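Glutathione S-transferase domain (PDB 4HZ2) binds glutathione and, as a member of the glutathione S-transferase family, probably transfers it to other compounds. Local coordinates at residues H123-S135 against L183-F195. Numbering follows the deposited sequence.
Sequences HEPYIAVARYLKS and LFAYTHRAEEADF
With chi1 at -70°, Tyr186 has CG anti to its carbonyl carbon, and its ring lies over Ala128; Arg131, running straight from CG to NE after a chi1 of 164°, draws level with Glu192. Both belong to the all-helical C-terminal domain of the glutathione S-transferase fold, where helix 107-137 and the end of helix 178-187 run at 32° to each other. Ala128 CB makes a CH-pi contact almost on the normal of the Tyr186 ring, 3.4 Å from its centroid, and the tyrosine forms a knob in the hole between Glu124, Ile127, Ala128 and Arg131. Its OH hydrogen-bonds to Asn33 N, and the residue touches the bound glutathione, which places this contact at the wall of the glutathione pocket. Glu124, whose CG touches Tyr186 CE2, hydrogen-bonds through OE2 to Asn33 ND2 and through OE1 to Tyr121 OH of the second subunit. The His123 ring is sandwiched, with Ile127 CG1 over one face and Leu183 CD2 over the other; a weak hydrogen bond joins His123 NE2 to Thr187 OG1. Beyond the turn 187-190, Arg131 NE forms a salt bridge with Glu192 OE1 at 2.8 Å, nearly along the C-O axis, while Arg189 NH2 reaches Glu192 OE2 from above the carboxylate plane. With one arginine on each oxygen, Glu192 ties both into a salt-bridge network that includes Glu191. Ala193 CB fits against the helix, 3.6 Å from Arg131 N, and Lys134 NZ, above the Asp194 carboxylate plane, forms a salt bridge with OD2. Ser135 OG takes a lone pair of Glu192 O at 2.7 Å. One water accepts from Arg131 NH2 and Arg189 NE and donates to Glu192, its oxygen 2.7 Å from Glu192 OE1.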
ATOM      1  N   HIS B 123      -7.780  -0.821   4.100  1.00 17.21           N
ATOM      2  CA  HIS B 123      -8.648  -1.989   4.228  1.00 14.76           C
ATOM      3  C   HIS B 123      -7.943  -3.094   5.001  1.00 18.44           C
ATOM      4  O   HIS B 123      -8.387  -3.481   6.095  1.00 18.50           O
ATOM      5  CB  HIS B 123      -9.072  -2.424   2.822  1.00 14.57           C
ATOM      6  CG  HIS B 123      -9.957  -3.634   2.743  1.00 17.24           C
ATOM      7  ND1 HIS B 123      -9.473  -4.935   2.821  1.00 16.56           N
ATOM      8  CD2 HIS B 123     -11.290  -3.744   2.487  1.00 17.21           C
ATOM      9  CE1 HIS B 123     -10.478  -5.783   2.650  1.00 16.48           C
ATOM     10  NE2 HIS B 123     -11.587  -5.085   2.427  1.00 19.11           N
ATOM     11  N   GLU B 124      -6.832  -3.585   4.450  1.00 16.96           N
ATOM     12  CA  GLU B 124      -6.079  -4.670   5.095  1.00 17.29           C
ATOM     13  C   GLU B 124      -5.762  -4.393   6.583  1.00 17.30           C
ATOM     14  O   GLU B 124      -5.960  -5.271   7.430  1.00 18.08           O
ATOM     15  CB  GLU B 124      -4.783  -4.961   4.306  1.00 17.84           C
ATOM     16  CG  GLU B 124      -4.230  -6.366   4.527  1.00 19.12           C
ATOM     17  CD  GLU B 124      -3.242  -6.450   5.668  1.00 26.58           C
ATOM     18  OE1 GLU B 124      -3.069  -5.443   6.390  1.00 22.29           O
ATOM     19  OE2 GLU B 124      -2.649  -7.527   5.869  1.00 26.00           O
ATOM     20  N   PRO B 125      -5.251  -3.189   6.909  1.00 14.38           N
ATOM     21  CA  PRO B 125      -4.854  -2.979   8.322  1.00 17.08           C
ATOM     22  C   PRO B 125      -5.984  -3.073   9.344  1.00 19.88           C
ATOM     23  O   PRO B 125      -5.714  -3.108  10.547  1.00 22.52           O
ATOM     24  CB  PRO B 125      -4.244  -1.557   8.317  1.00 19.79           C
ATOM     25  CG  PRO B 125      -3.844  -1.335   6.892  1.00 20.77           C
ATOM     26  CD  PRO B 125      -4.896  -2.029   6.060  1.00 18.14           C
ATOM     27  N   TYR B 126      -7.230  -3.122   8.874  1.00 16.55           N
ATOM     28  CA  TYR B 126      -8.395  -3.201   9.766  1.00 17.20           C
ATOM     29  C   TYR B 126      -9.090  -4.544   9.678  1.00 18.45           C
ATOM     30  O   TYR B 126      -9.406  -5.157  10.706  1.00 23.64           O
ATOM     31  CB  TYR B 126      -9.370  -2.043   9.495  1.00 17.76           C
ATOM     32  CG  TYR B 126      -8.605  -0.751   9.495  1.00 18.08           C
ATOM     33  CD1 TYR B 126      -7.944  -0.312  10.652  1.00 17.70           C
ATOM     34  CD2 TYR B 126      -8.467  -0.007   8.334  1.00 19.48           C
ATOM     35  CE1 TYR B 126      -7.169   0.837  10.642  1.00 21.57           C
ATOM     36  CE2 TYR B 126      -7.726   1.164   8.318  1.00 20.74           C
ATOM     37  CZ  TYR B 126      -7.066   1.575   9.469  1.00 20.97           C
ATOM     38  OH  TYR B 126      -6.341   2.732   9.452  1.00 23.98           O
ATOM     39  N   ILE B 127      -9.335  -4.997   8.451  1.00 18.59           N
ATOM     40  CA  ILE B 127     -10.048  -6.259   8.200  0.50 18.79           C
ATOM     41  C   ILE B 127      -9.150  -7.461   8.479  1.00 18.55           C
ATOM     42  O   ILE B 127      -9.514  -8.368   9.218  1.00 20.61           O
ATOM     43  CB  ILE B 127     -10.574  -6.357   6.743  0.50 21.26           C
ATOM     44  CG1 ILE B 127     -11.399  -5.115   6.376  0.50 25.93           C
ATOM     45  CG2 ILE B 127     -11.399  -7.626   6.540  0.50 24.50           C
ATOM     46  CD1 ILE B 127     -12.685  -4.979   7.156  0.50 27.51           C
ATOM     47  N   ALA B 128      -7.965  -7.455   7.889  1.00 21.25           N
ATOM     48  CA  ALA B 128      -7.064  -8.576   8.087  1.00 21.62           C
ATOM     49  C   ALA B 128      -6.645  -8.634   9.553  1.00 22.34           C
ATOM     50  O   ALA B 128      -6.609  -9.708  10.163  1.00 22.84           O
ATOM     51  CB  ALA B 128      -5.859  -8.435   7.190  1.00 17.75           C
ATOM     52  N   VAL B 129      -6.323  -7.479  10.123  1.00 20.55           N
ATOM     53  CA  VAL B 129      -5.876  -7.431  11.509  1.00 25.18           C
ATOM     54  C   VAL B 129      -6.960  -7.885  12.499  1.00 27.61           C
ATOM     55  O   VAL B 129      -6.681  -8.685  13.400  1.00 28.94           O
ATOM     56  CB  VAL B 129      -5.313  -6.044  11.866  1.00 27.61           C
ATOM     57  CG1 VAL B 129      -4.983  -5.952  13.359  1.00 30.72           C
ATOM     58  CG2 VAL B 129      -4.082  -5.762  10.999  1.00 30.80           C
ATOM     59  N   ALA B 130      -8.194  -7.403  12.338  1.00 23.98           N
ATOM     60  CA  ALA B 130      -9.277  -7.837  13.227  1.00 22.75           C
ATOM     61  C   ALA B 130      -9.519  -9.349  13.122  1.00 21.82           C
ATOM     62  O   ALA B 130      -9.716 -10.028  14.131  1.00 26.37           O
ATOM     63  CB  ALA B 130     -10.571  -7.075  12.944  1.00 23.21           C
ATOM     64  N   ARG B 131      -9.505  -9.878  11.902  1.00 20.82           N
ATOM     65  CA  ARG B 131      -9.624 -11.339  11.708  1.00 19.14           C
ATOM     66  C   ARG B 131      -8.482 -12.095  12.430  1.00 21.35           C
ATOM     67  O   ARG B 131      -8.703 -13.125  13.084  1.00 22.68           O
ATOM     68  CB  ARG B 131      -9.679 -11.706  10.224  1.00 17.53           C
ATOM     69  CG  ARG B 131      -9.427 -13.193   9.921  1.00 18.77           C
ATOM     70  CD  ARG B 131      -9.761 -13.417   8.458  1.00 19.01           C
ATOM     71  NE  ARG B 131      -9.581 -14.767   7.921  1.00 17.51           N
ATOM     72  CZ  ARG B 131      -8.436 -15.236   7.437  1.00 18.65           C
ATOM     73  NH1 ARG B 131      -7.335 -14.478   7.515  1.00 17.29           N
ATOM     74  NH2 ARG B 131      -8.385 -16.463   6.892  1.00 18.33           N
ATOM     75  N   TYR B 132      -7.267 -11.561  12.320  1.00 25.24           N
ATOM     76  CA  TYR B 132      -6.114 -12.150  12.972  1.00 23.80           C
ATOM     77  C   TYR B 132      -6.261 -12.171  14.501  1.00 19.50           C
ATOM     78  O   TYR B 132      -6.118 -13.209  15.157  1.00 30.61           O
ATOM     79  CB  TYR B 132      -4.857 -11.402  12.558  1.00 27.58           C
ATOM     80  CG  TYR B 132      -3.595 -12.011  13.106  1.00 29.81           C
ATOM     81  CD1 TYR B 132      -3.090 -13.195  12.578  1.00 33.43           C
ATOM     82  CD2 TYR B 132      -2.917 -11.419  14.156  1.00 36.96           C
ATOM     83  CE1 TYR B 132      -1.933 -13.759  13.081  1.00 51.54           C
ATOM     84  CE2 TYR B 132      -1.767 -11.979  14.671  1.00102.15           C
ATOM     85  CZ  TYR B 132      -1.279 -13.146  14.128  1.00 86.75           C
ATOM     86  OH  TYR B 132      -0.133 -13.698  14.635  1.00 72.39           O
ATOM     87  N   LEU B 133      -6.637 -11.022  15.067  1.00 24.87           N
ATOM     88  CA  LEU B 133      -6.748 -10.916  16.519  1.00 27.99           C
ATOM     89  C   LEU B 133      -7.927 -11.710  17.082  1.00 27.20           C
ATOM     90  O   LEU B 133      -7.784 -12.336  18.122  1.00 33.86           O
ATOM     91  CB  LEU B 133      -6.827  -9.456  16.979  1.00 32.57           C
ATOM     92  CG  LEU B 133      -5.642  -8.563  16.594  1.00 40.23           C
ATOM     93  CD1 LEU B 133      -5.920  -7.114  16.979  1.00 34.78           C
ATOM     94  CD2 LEU B 133      -4.330  -9.050  17.218  1.00 32.08           C
ATOM     95  N   LYS B 134      -9.082 -11.677  16.404  1.00 29.01           N
ATOM     96  CA  LYS B 134     -10.312 -12.343  16.892  1.00 26.38           C
ATOM     97  C   LYS B 134     -10.360 -13.842  16.611  1.00 26.70           C
ATOM     98  O   LYS B 134     -10.717 -14.651  17.480  1.00 32.87           O
ATOM     99  CB  LYS B 134     -11.553 -11.749  16.247  1.00 33.65           C
ATOM    100  CG  LYS B 134     -11.910 -10.342  16.664  1.00 44.29           C
ATOM    101  CD  LYS B 134     -13.112  -9.898  15.849  1.00 44.93           C
ATOM    102  CE  LYS B 134     -13.502  -8.477  16.186  1.00 45.44           C
ATOM    103  NZ  LYS B 134     -14.245  -8.428  17.478  1.00 87.82           N
ATOM    104  N   SER B 135     -10.058 -14.206  15.377  1.00 26.44           N
ATOM    105  CA  SER B 135     -10.290 -15.585  14.911  1.00 23.74           C
ATOM    106  C   SER B 135      -9.016 -16.422  14.764  1.00 26.51           C
ATOM    107  O   SER B 135      -9.076 -17.660  14.712  1.00 30.92           O
ATOM    108  CB  SER B 135     -11.075 -15.548  13.598  1.00 24.21           C
ATOM    109  OG  SER B 135     -12.374 -14.975  13.818  1.00 27.44           O
ATOM    110  N   LEU B 183      -8.801  -7.355  -3.007  1.00 13.80           N
ATOM    111  CA  LEU B 183      -9.803  -7.021  -1.978  0.50 14.59           C
ATOM    112  C   LEU B 183     -10.643  -8.236  -1.576  1.00 14.75           C
ATOM    113  O   LEU B 183     -11.220  -8.265  -0.473  1.00 16.12           O
ATOM    114  CB  LEU B 183     -10.665  -5.823  -2.405  0.50 16.07           C
ATOM    115  CG  LEU B 183      -9.879  -4.501  -2.219  0.50 13.50           C
ATOM    116  CD1 LEU B 183     -10.275  -3.423  -3.214  0.50 18.51           C
ATOM    117  CD2 LEU B 183      -9.935  -3.982  -0.785  0.50  8.43           C
ATOM    118  N   PHE B 184     -10.689  -9.251  -2.441  1.00 15.46           N
ATOM    119  CA  PHE B 184     -11.416 -10.473  -2.116  1.00 15.21           C
ATOM    120  C   PHE B 184     -10.687 -11.260  -1.023  1.00 14.10           C
ATOM    121  O   PHE B 184     -11.319 -11.891  -0.164  1.00 15.86           O
ATOM    122  CB  PHE B 184     -11.607 -11.316  -3.366  1.00 17.69           C
ATOM    123  CG  PHE B 184     -12.363 -12.599  -3.150  1.00 15.46           C
ATOM    124  CD1 PHE B 184     -13.745 -12.640  -3.324  1.00 17.46           C
ATOM    125  CD2 PHE B 184     -11.686 -13.793  -2.803  1.00 13.78           C
ATOM    126  CE1 PHE B 184     -14.436 -13.829  -3.186  1.00 18.25           C
ATOM    127  CE2 PHE B 184     -12.384 -14.980  -2.662  1.00 15.23           C
ATOM    128  CZ  PHE B 184     -13.763 -14.991  -2.838  1.00 15.50           C
ATOM    129  N   ALA B 185      -9.348 -11.201  -1.051  1.00 14.23           N
ATOM    130  CA  ALA B 185      -8.496 -12.017  -0.183  1.00 16.58           C
ATOM    131  C   ALA B 185      -9.006 -12.044   1.259  1.00 15.69           C
ATOM    132  O   ALA B 185      -9.204 -13.113   1.826  1.00 16.76           O
ATOM    133  CB  ALA B 185      -7.049 -11.506  -0.249  1.00 17.42           C
ATOM    134  N   TYR B 186      -9.182 -10.871   1.869  1.00 17.94           N
ATOM    135  CA  TYR B 186      -9.732 -10.823   3.227  1.00 15.95           C
ATOM    136  C   TYR B 186     -11.232 -10.582   3.286  1.00 14.45           C
ATOM    137  O   TYR B 186     -11.887 -11.024   4.232  1.00 17.44           O
ATOM    138  CB  TYR B 186      -8.993  -9.779   4.078  1.00 16.45           C
ATOM    139  CG  TYR B 186      -7.586 -10.232   4.394  1.00 15.94           C
ATOM    140  CD1 TYR B 186      -7.339 -11.167   5.400  1.00 17.64           C
ATOM    141  CD2 TYR B 186      -6.513  -9.735   3.676  1.00 15.72           C
ATOM    142  CE1 TYR B 186      -6.048 -11.570   5.712  1.00 18.13           C
ATOM    143  CE2 TYR B 186      -5.223 -10.141   3.968  1.00 17.04           C
ATOM    144  CZ  TYR B 186      -5.005 -11.064   4.979  1.00 18.26           C
ATOM    145  OH  TYR B 186      -3.718 -11.470   5.265  1.00 19.82           O
ATOM    146  N   THR B 187     -11.786  -9.887   2.290  1.00 16.38           N
ATOM    147  CA  THR B 187     -13.216  -9.540   2.373  1.00 14.60           C
ATOM    148  C   THR B 187     -14.061 -10.800   2.374  1.00 14.11           C
ATOM    149  O   THR B 187     -15.109 -10.846   3.057  1.00 17.12           O
ATOM    150  CB  THR B 187     -13.666  -8.567   1.260  1.00 16.55           C
ATOM    151  OG1 THR B 187     -12.823  -7.406   1.281  1.00 17.56           O
ATOM    152  CG2 THR B 187     -15.108  -8.096   1.494  1.00 17.11           C
ATOM    153  N   HIS B 188     -13.654 -11.829   1.628  1.00 17.28           N
ATOM    154  CA  HIS B 188     -14.488 -13.055   1.582  1.00 16.60           C
ATOM    155  C   HIS B 188     -14.575 -13.752   2.935  1.00 18.77           C
ATOM    156  O   HIS B 188     -15.495 -14.525   3.177  1.00 20.17           O
ATOM    157  CB  HIS B 188     -14.114 -14.026   0.441  1.00 18.51           C
ATOM    158  CG  HIS B 188     -12.976 -14.965   0.731  1.00 17.91           C
ATOM    159  ND1 HIS B 188     -11.650 -14.560   0.731  1.00 16.30           N
ATOM    160  CD2 HIS B 188     -12.960 -16.312   0.927  1.00 20.63           C
ATOM    161  CE1 HIS B 188     -10.871 -15.619   0.933  1.00 18.14           C
ATOM    162  NE2 HIS B 188     -11.641 -16.692   1.067  1.00 16.92           N
ATOM    163  N   ARG B 189     -13.636 -13.434   3.828  1.00 17.62           N
ATOM    164  CA  ARG B 189     -13.620 -14.022   5.154  1.00 19.57           C
ATOM    165  C   ARG B 189     -13.947 -12.952   6.213  1.00 19.36           C
ATOM    166  O   ARG B 189     -13.570 -13.077   7.376  1.00 20.05           O
ATOM    167  CB  ARG B 189     -12.256 -14.677   5.431  1.00 20.57           C
ATOM    168  CG  ARG B 189     -11.869 -15.778   4.427  1.00 23.58           C
ATOM    169  CD  ARG B 189     -12.912 -16.871   4.271  1.00 26.41           C
ATOM    170  NE  ARG B 189     -13.223 -17.449   5.571  1.00 20.54           N
ATOM    171  CZ  ARG B 189     -14.448 -17.711   6.033  1.00 29.13           C
ATOM    172  NH1 ARG B 189     -15.526 -17.520   5.283  1.00 28.61           N
ATOM    173  NH2 ARG B 189     -14.598 -18.206   7.258  1.00 27.29           N
ATOM    174  N   ALA B 190     -14.664 -11.908   5.823  1.00 20.60           N
ATOM    175  CA  ALA B 190     -14.902 -10.773   6.719  1.00 19.65           C
ATOM    176  C   ALA B 190     -15.679 -11.179   7.981  1.00 18.18           C
ATOM    177  O   ALA B 190     -15.572 -10.515   9.025  1.00 20.30           O
ATOM    178  CB  ALA B 190     -15.638  -9.674   5.963  1.00 24.30           C
ATOM    179  N   GLU B 191     -16.469 -12.253   7.902  1.00 21.45           N
ATOM    180  CA  GLU B 191     -17.191 -12.730   9.084  1.00 23.43           C
ATOM    181  C   GLU B 191     -16.230 -13.033  10.243  1.00 20.89           C
ATOM    182  O   GLU B 191     -16.581 -12.885  11.416  1.00 25.01           O
ATOM    183  CB  GLU B 191     -18.053 -13.952   8.748  1.00 25.45           C
ATOM    184  CG  GLU B 191     -17.232 -15.215   8.479  1.00 38.28           C
ATOM    185  CD  GLU B 191     -18.045 -16.358   7.901  1.00 50.65           C
ATOM    186  OE1 GLU B 191     -17.713 -16.813   6.782  1.00 57.50           O
ATOM    187  OE2 GLU B 191     -19.010 -16.802   8.561  1.00 50.55           O
ATOM    188  N   GLU B 192     -15.019 -13.474   9.920  1.00 19.97           N
ATOM    189  CA  GLU B 192     -14.009 -13.769  10.954  1.00 20.88           C
ATOM    190  C   GLU B 192     -13.410 -12.509  11.583  1.00 18.38           C
ATOM    191  O   GLU B 192     -12.713 -12.583  12.610  1.00 23.19           O
ATOM    192  CB  GLU B 192     -12.908 -14.723  10.419  1.00 24.70           C
ATOM    193  CG  GLU B 192     -13.459 -16.111  10.142  1.00 21.43           C
ATOM    194  CD  GLU B 192     -12.503 -17.021   9.405  1.00 17.77           C
ATOM    195  OE1 GLU B 192     -11.536 -16.545   8.801  1.00 22.23           O
ATOM    196  OE2 GLU B 192     -12.736 -18.243   9.413  1.00 24.15           O
ATOM    197  N   ALA B 193     -13.710 -11.357  10.982  1.00 19.11           N
ATOM    198  CA  ALA B 193     -13.313 -10.068  11.527  1.00 21.42           C
ATOM    199  C   ALA B 193     -14.527  -9.394  12.168  1.00 22.90           C
ATOM    200  O   ALA B 193     -14.487  -8.210  12.479  1.00 24.92           O
ATOM    201  CB  ALA B 193     -12.719  -9.177  10.433  1.00 21.12           C
ATOM    202  N   ASP B 194     -15.598 -10.165  12.341  1.00 25.27           N
ATOM    203  CA  ASP B 194     -16.841  -9.699  12.958  0.50 25.11           C
ATOM    204  C   ASP B 194     -17.564  -8.653  12.101  1.00 23.97           C
ATOM    205  O   ASP B 194     -18.239  -7.741  12.635  1.00 26.75           O
ATOM    206  CB  ASP B 194     -16.600  -9.189  14.383  0.50 28.35           C
ATOM    207  CG  ASP B 194     -16.681 -10.300  15.435  0.50 34.00           C
ATOM    208  OD1 ASP B 194     -16.856 -11.485  15.081  0.50 37.84           O
ATOM    209  OD2 ASP B 194     -16.577  -9.979  16.634  0.50 79.10           O
ATOM    210  N   PHE B 195     -17.447  -8.797  10.772  1.00 22.75           N
ATOM    211  CA  PHE B 195     -18.246  -7.997   9.846  1.00 21.43           C
ATOM    212  C   PHE B 195     -19.329  -8.854   9.200  1.00 25.94           C
ATOM    213  O   PHE B 195     -19.056  -9.924   8.658  1.00 26.58           O
ATOM    214  CB  PHE B 195     -17.383  -7.340   8.742  1.00 22.89           C
ATOM    215  CG  PHE B 195     -16.452  -6.281   9.257  1.00 18.81           C
ATOM    216  CD1 PHE B 195     -16.911  -4.991   9.524  1.00 21.51           C
ATOM    217  CD2 PHE B 195     -15.120  -6.574   9.487  1.00 22.59           C
ATOM    218  CE1 PHE B 195     -16.042  -4.021  10.007  1.00 24.45           C
ATOM    219  CE2 PHE B 195     -14.244  -5.619   9.949  1.00 25.69           C
ATOM    220  CZ  PHE B 195     -14.705  -4.339  10.227  1.00 20.94           C
TER
HETATM  221  O   HOH W   1     -10.734 -18.239   6.841  1.00 19.21           O